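YkuJ (Bacillus subtilis, PDB 2FFG) is of unknown function and belongs to the DUF1797 family, folding as a four-stranded antiparallel sheet with two helices. Local coordinates at residues 64-67 against 68-71. Sequence-based numbering, arbitrary orientation.
Sequences FDNI and DMVS
Asn66 caps the helix on which Asp68 and Met69 lie, and illustrates how a side chain can serve amides that have no preceding turn to bond to. With CG anti to the backbone N (chi1 -179°), the amide turns back over the first turn, where OD1 accepts from Met69 N at 3.1 Å, the donor lying above the carbonyl plane, and more weakly from Asp68 N. The amide's other branch, ND2, donates to a water 3.0 Å away that in turn donates to Asp68 OD2, a bridge that probably steadies the amide's rotation. The backbone O of Asn66 accepts from Val70 N at 3.1 Å, and weakly from Met69 N. One residue on, Ile67 O receives both Ser71 N and, at 2.7 Å, Ser71 OG, from opposite faces of its carbonyl plane.

Apolar packing joins strand to helix: Val70 CA makes a CH-pi contact over one face of the Phe64 ring, 4.1 Å from its centroid, while Val70 CB meets Phe64 CG at 3.8 Å. Were Phe64 an alanine, the face under Val70 CA would be gone and a gap would probably open between strand end and helix. Phe64 also touches Leu50 of strand 47-54. The whole is an asparagine N-cap at a short strand-to-helix connection, starting helix 67-79 after strand 57-64.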
loop_
_atom_site.group_PDB
_atom_site.type_symbol
_atom_site.label_atom_id
_atom_site.label_comp_id
_atom_site.label_asym_id
_atom_site.label_seq_id
_atom_site.Cartn_x
_atom_site.Cartn_y
_atom_site.Cartn_z
ATOM N N PHE A 64 -14.319 -13.077 -6.597
ATOM C CA PHE A 64 -15.230 -11.934 -6.628
ATOM C C PHE A 64 -14.893 -11.157 -7.896
ATOM O O PHE A 64 -13.722 -10.975 -8.226
ATOM C CB PHE A 64 -15.027 -11.000 -5.427
ATOM C CG PHE A 64 -15.459 -11.580 -4.112
ATOM C CD1 PHE A 64 -14.608 -12.400 -3.380
ATOM C CD2 PHE A 64 -16.727 -11.307 -3.603
ATOM C CE1 PHE A 64 -15.013 -12.941 -2.157
ATOM C CE2 PHE A 64 -17.140 -11.844 -2.387
ATOM C CZ PHE A 64 -16.278 -12.663 -1.663
ATOM N N ASP A 65 -15.915 -10.701 -8.607
ATOM C CA ASP A 65 -15.692 -9.939 -9.827
ATOM C C ASP A 65 -16.087 -8.495 -9.590
ATOM O O ASP A 65 -15.989 -7.663 -10.486
ATOM C CB ASP A 65 -16.505 -10.515 -10.990
ATOM C CG ASP A 65 -17.991 -10.554 -10.698
ATOM O OD1 ASP A 65 -18.402 -11.317 -9.798
ATOM O OD2 ASP A 65 -18.751 -9.818 -11.362
ATOM N N ASN A 66 -16.514 -8.195 -8.369
ATOM C CA ASN A 66 -16.918 -6.846 -8.036
ATOM C C ASN A 66 -16.200 -6.307 -6.798
ATOM O O ASN A 66 -16.308 -6.861 -5.706
ATOM C CB ASN A 66 -18.428 -6.800 -7.822
ATOM C CG ASN A 66 -18.917 -5.413 -7.498
ATOM O OD1 ASN A 66 -18.480 -4.809 -6.523
ATOM N ND2 ASN A 66 -19.824 -4.893 -8.319
ATOM N N ILE A 67 -15.481 -5.207 -6.987
ATOM C CA ILE A 67 -14.723 -4.565 -5.928
ATOM C C ILE A 67 -15.534 -4.203 -4.672
ATOM O O ILE A 67 -15.032 -4.306 -3.551
ATOM C CB ILE A 67 -14.037 -3.302 -6.473
ATOM C CG1 ILE A 67 -13.027 -2.780 -5.455
ATOM C CG2 ILE A 67 -15.084 -2.236 -6.795
ATOM C CD1 ILE A 67 -13.534 -1.984 -4.224
ATOM N N ASP A 68 -16.780 -3.783 -4.848
ATOM C CA ASP A 68 -17.596 -3.417 -3.697
ATOM C C ASP A 68 -17.947 -4.635 -2.866
ATOM O O ASP A 68 -17.995 -4.566 -1.638
ATOM C CB ASP A 68 -18.893 -2.702 -4.127
ATOM C CG ASP A 68 -18.651 -1.275 -4.594
ATOM O OD1 ASP A 68 -17.670 -0.659 -4.135
ATOM O OD2 ASP A 68 -19.449 -0.763 -5.407
HETATM N N MSE A 69 -18.184 -5.753 -3.541
HETATM C CA MSE A 69 -18.537 -6.982 -2.860
HETATM C C MSE A 69 -17.381 -7.671 -2.143
HETATM O O MSE A 69 -17.586 -8.310 -1.115
HETATM C CB MSE A 69 -19.196 -7.921 -3.851
HETATM C CG MSE A 69 -20.528 -7.374 -4.309
HETATM SE SE MSE A 69 -21.352 -8.432 -5.656
HETATM C CE MSE A 69 -21.791 -9.975 -4.565
ATOM N N VAL A 70 -16.173 -7.557 -2.678
ATOM C CA VAL A 70 -15.035 -8.169 -2.023
ATOM C C VAL A 70 -14.671 -7.282 -0.829
ATOM O O VAL A 70 -14.288 -7.769 0.226
ATOM C CB VAL A 70 -13.841 -8.316 -2.992
ATOM C CG1 VAL A 70 -13.396 -6.949 -3.502
ATOM C CG2 VAL A 70 -12.701 -9.050 -2.296
ATOM N N SER A 71 -14.835 -5.973 -0.995
ATOM C CA SER A 71 -14.554 -5.021 0.069
ATOM C C SER A 71 -15.436 -5.273 1.287
ATOM O O SER A 71 -14.985 -5.194 2.428
ATOM C CB SER A 71 -14.781 -3.596 -0.424
ATOM O OG SER A 71 -13.817 -3.211 -1.397
HETATM O O HOH W 1 -20.268 -2.131 -7.366
#